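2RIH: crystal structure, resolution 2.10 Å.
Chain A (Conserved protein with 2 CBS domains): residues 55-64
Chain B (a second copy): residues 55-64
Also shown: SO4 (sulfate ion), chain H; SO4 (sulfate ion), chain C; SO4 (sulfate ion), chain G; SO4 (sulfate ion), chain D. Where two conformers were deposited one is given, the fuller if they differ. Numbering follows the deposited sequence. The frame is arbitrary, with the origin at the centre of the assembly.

Chain A 55-64: SERDILRAVA
Chain B, residues 55-64: SERDILRAVA

The most unusual feature of this contact is a single water lodged between two helix backbones: it donates one hydrogen bond to A:Glu56 O (2.8 Å) and another to B:Glu56 O (2.9 Å), although each carbonyl also accepts its own helical bond, from A:Leu60 N (2.8 Å) and B:Leu60 N (2.9 Å). The example illustrates how a near-symmetric helix pair can bury carboxylates beside an apolar cluster.

In both copies residues 56-64 are helical, with phi/psi near -60/-40; the N-to-C directions of the two axes make an angle of 67°, and the axes approach to 9.2 Å. The register is reciprocal: CA of A:Glu56 lies 6.0 Å from CA of B:Leu60, CA of A:Leu60 6.3 Å from CA of B:Glu56, and CA of A:Val63 8.3 Å from CA of B:Val63.

A:Ser55 and B:Ser55 are the N-caps. B:Ser55 OG (chi1 t) accepts from B:Arg57 N at 3.2 Å; A:Ser55 OG (chi1 p) accepts only weakly from A:Arg57 N, at 3.4 Å. With chi1 m, A:Asp58 OD2 accepts from A:Ser55 N at 3.0 Å and B:Asp58 OD2 from B:Ser55 N at 2.8 Å.

The CA-to-CB bonds of A:Glu56 and B:Glu56 point toward the partner helix; with chi1 p and chi2 t, A:Glu56 OE1 and B:Glu56 OE1 lie 4.2 Å apart. Salt bridges offset this like-charge proximity. B:Arg57 (t, p, p) grips A:Glu56 with paired bonds, NE to OE2 at 2.8 Å and NH2 to OE1 at 3.1 Å; its NH2 also reaches sulfate D O3 at 2.8 Å. A:Arg57 (chi1 t, chi2 144°, chi3 m) mirrors this loosely, NE to B:Glu56 OE2 at 3.3 Å and a weak NH2 to OE1 at 3.4 Å.

Beyond the charges, branched side chains without polar atoms meet through methyl groups, excluding solvent. Ile59 (m, t) and Leu60 (t, p) pair reciprocally: A:Ile59 CD1 to B:Leu60 CD1 is 3.2 Å, A:Leu60 CD1 to B:Ile59 CD1 3.4 Å. With chi1 t in both, A:Val63 CG2 packs against B:Val63 CG2 at 3.6 Å.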

# COMPACT_ATOMS: atom_id res chain seq x y z
N SER A 55 7.57 2.53 6.04
CA SER A 55 6.88 2.11 4.83
C SER A 55 6.97 3.19 3.76
O SER A 55 7.36 4.33 4.03
CB SER A 55 5.43 1.78 5.12
OG SER A 55 4.74 2.93 5.53
N GLU A 56 6.61 2.80 2.54
CA GLU A 56 6.49 3.72 1.42
C GLU A 56 5.56 4.88 1.74
O GLU A 56 5.70 5.98 1.19
CB GLU A 56 5.99 2.96 0.18
CG GLU A 56 4.65 2.30 0.34
CD GLU A 56 4.34 1.34 -0.79
OE1 GLU A 56 3.67 0.33 -0.52
OE2 GLU A 56 4.76 1.58 -1.93
N ARG A 57 4.60 4.64 2.63
CA ARG A 57 3.72 5.70 3.11
C ARG A 57 4.45 6.76 3.93
O ARG A 57 4.14 7.95 3.84
CB ARG A 57 2.57 5.12 3.92
CG ARG A 57 1.61 6.21 4.35
CD ARG A 57 0.18 5.74 4.34
NE ARG A 57 -0.24 5.32 3.00
CZ ARG A 57 -1.48 4.97 2.70
NH1 ARG A 57 -2.44 5.02 3.61
NH2 ARG A 57 -1.76 4.57 1.47
N ASP A 58 5.41 6.33 4.75
CA ASP A 58 6.23 7.26 5.53
C ASP A 58 7.15 8.05 4.60
O ASP A 58 7.37 9.25 4.80
CB ASP A 58 7.04 6.51 6.58
CG ASP A 58 6.17 5.79 7.60
OD1 ASP A 58 5.28 6.43 8.21
OD2 ASP A 58 6.38 4.58 7.80
N ILE A 59 7.69 7.38 3.60
CA ILE A 59 8.52 8.02 2.59
C ILE A 59 7.70 9.04 1.78
O ILE A 59 8.18 10.13 1.45
CB ILE A 59 9.19 6.96 1.69
CG1 ILE A 59 10.25 6.20 2.51
CG2 ILE A 59 9.79 7.61 0.42
CD1 ILE A 59 10.67 4.86 1.95
N LEU A 60 6.45 8.68 1.48
CA LEU A 60 5.53 9.57 0.79
C LEU A 60 5.38 10.88 1.56
O LEU A 60 5.48 11.97 0.98
CB LEU A 60 4.16 8.88 0.64
CG LEU A 60 3.06 9.56 -0.17
CD1 LEU A 60 3.29 9.34 -1.65
CD2 LEU A 60 1.67 9.01 0.22
N ARG A 61 5.13 10.77 2.86
CA ARG A 61 4.98 11.93 3.73
C ARG A 61 6.26 12.77 3.77
O ARG A 61 6.21 14.01 3.79
CB ARG A 61 4.59 11.50 5.15
CG ARG A 61 4.54 12.64 6.17
CD ARG A 61 4.12 12.17 7.56
NE ARG A 61 4.85 10.98 7.98
CZ ARG A 61 6.12 10.95 8.38
NH1 ARG A 61 6.66 9.79 8.74
NH2 ARG A 61 6.85 12.06 8.43
N ALA A 62 7.41 12.09 3.76
CA ALA A 62 8.72 12.74 3.74
C ALA A 62 8.89 13.62 2.51
O ALA A 62 9.36 14.75 2.61
CB ALA A 62 9.83 11.68 3.78
N VAL A 63 8.50 13.08 1.36
CA VAL A 63 8.51 13.80 0.09
C VAL A 63 7.59 15.03 0.16
O VAL A 63 8.01 16.14 -0.15
CB VAL A 63 8.06 12.85 -1.07
CG1 VAL A 63 7.84 13.62 -2.37
CG2 VAL A 63 9.06 11.73 -1.28
N ALA A 64 6.34 14.83 0.60
CA ALA A 64 5.35 15.91 0.74
C ALA A 64 5.86 17.05 1.62
O ALA A 64 5.57 18.22 1.35
CB ALA A 64 4.02 15.35 1.31
N SER B 55 1.04 5.78 -7.99
CA SER B 55 1.01 5.10 -6.72
C SER B 55 2.11 5.64 -5.83
O SER B 55 3.11 6.15 -6.32
CB SER B 55 1.26 3.60 -6.95
OG SER B 55 1.20 2.89 -5.73
N GLU B 56 1.93 5.50 -4.53
CA GLU B 56 3.02 5.75 -3.57
C GLU B 56 4.25 4.88 -3.90
O GLU B 56 5.39 5.27 -3.61
CB GLU B 56 2.54 5.49 -2.14
CG GLU B 56 2.22 4.07 -1.85
CD GLU B 56 1.40 3.91 -0.59
OE1 GLU B 56 0.51 3.04 -0.60
OE2 GLU B 56 1.62 4.66 0.38
N ARG B 57 4.02 3.72 -4.51
CA ARG B 57 5.09 2.85 -5.00
C ARG B 57 5.95 3.52 -6.08
O ARG B 57 7.18 3.35 -6.10
CB ARG B 57 4.46 1.55 -5.54
CG ARG B 57 5.45 0.46 -5.99
CD ARG B 57 6.43 0.06 -4.88
NE ARG B 57 5.76 -0.39 -3.66
CZ ARG B 57 5.43 -1.65 -3.38
NH1 ARG B 57 5.73 -2.66 -4.19
NH2 ARG B 57 4.82 -1.92 -2.24
N ASP B 58 5.31 4.25 -6.99
CA ASP B 58 5.99 4.97 -8.06
C ASP B 58 6.84 6.10 -7.47
O ASP B 58 7.95 6.35 -7.92
CB ASP B 58 4.98 5.56 -9.06
CG ASP B 58 4.10 4.50 -9.71
OD1 ASP B 58 4.62 3.46 -10.16
OD2 ASP B 58 2.87 4.71 -9.79
N ILE B 59 6.29 6.79 -6.47
CA ILE B 59 6.99 7.90 -5.82
C ILE B 59 8.20 7.35 -5.06
O ILE B 59 9.27 7.94 -5.09
CB ILE B 59 6.02 8.70 -4.90
CG1 ILE B 59 4.96 9.42 -5.75
CG2 ILE B 59 6.80 9.70 -4.05
CD1 ILE B 59 3.77 9.99 -4.94
N LEU B 60 8.01 6.20 -4.40
CA LEU B 60 9.09 5.48 -3.71
C LEU B 60 10.26 5.20 -4.64
O LEU B 60 11.41 5.44 -4.29
CB LEU B 60 8.55 4.15 -3.16
CG LEU B 60 9.53 3.34 -2.31
CD1 LEU B 60 9.76 4.05 -1.00
CD2 LEU B 60 9.02 1.92 -2.07
N ARG B 61 9.94 4.69 -5.83
CA ARG B 61 10.94 4.37 -6.84
C ARG B 61 11.63 5.63 -7.38
O ARG B 61 12.82 5.60 -7.67
CB ARG B 61 10.29 3.55 -7.97
CG ARG B 61 11.28 2.89 -8.94
CD ARG B 61 10.68 1.64 -9.61
NE ARG B 61 10.64 0.48 -8.71
CZ ARG B 61 9.54 -0.11 -8.24
NH1 ARG B 61 8.32 0.30 -8.58
NH2 ARG B 61 9.66 -1.16 -7.43
N ALA B 62 10.88 6.73 -7.50
CA ALA B 62 11.45 8.03 -7.88
C ALA B 62 12.48 8.53 -6.86
O ALA B 62 13.53 9.07 -7.24
CB ALA B 62 10.36 9.07 -8.05
N VAL B 63 12.18 8.34 -5.58
CA VAL B 63 13.11 8.63 -4.49
C VAL B 63 14.37 7.75 -4.60
O VAL B 63 15.49 8.26 -4.53
CB VAL B 63 12.44 8.44 -3.09
CG1 VAL B 63 13.46 8.58 -1.94
CG2 VAL B 63 11.28 9.43 -2.92
N ALA B 64 14.17 6.45 -4.77
CA ALA B 64 15.29 5.50 -4.93
C ALA B 64 16.23 5.93 -6.06
O ALA B 64 17.45 5.85 -5.92
CB ALA B 64 14.75 4.09 -5.20
S SO4 H . 5.96 -2.98 -7.87
O1 SO4 H . 5.56 -1.70 -8.46
O2 SO4 H . 4.93 -3.49 -6.96
O3 SO4 H . 6.15 -3.96 -8.93
O4 SO4 H . 7.19 -2.79 -7.12
S SO4 C . 1.53 0.88 5.52
O1 SO4 C . 0.11 1.20 5.52
O2 SO4 C . 1.72 -0.42 6.17
O3 SO4 C . 2.04 0.78 4.16
O4 SO4 C . 2.22 1.93 6.24
S SO4 G . -0.84 -0.04 -5.98
O1 SO4 G . -2.28 0.09 -6.10
O2 SO4 G . -0.50 -1.42 -5.66
O3 SO4 G . -0.25 0.34 -7.26
O4 SO4 G . -0.35 0.83 -4.92
S SO4 D . 3.49 -5.00 -0.55
O1 SO4 D . 2.10 -4.75 -0.22
O2 SO4 D . 3.73 -6.44 -0.57
O3 SO4 D . 3.79 -4.49 -1.87
O4 SO4 D . 4.35 -4.37 0.42
O HOH W 1 6.52 6.72 -1.43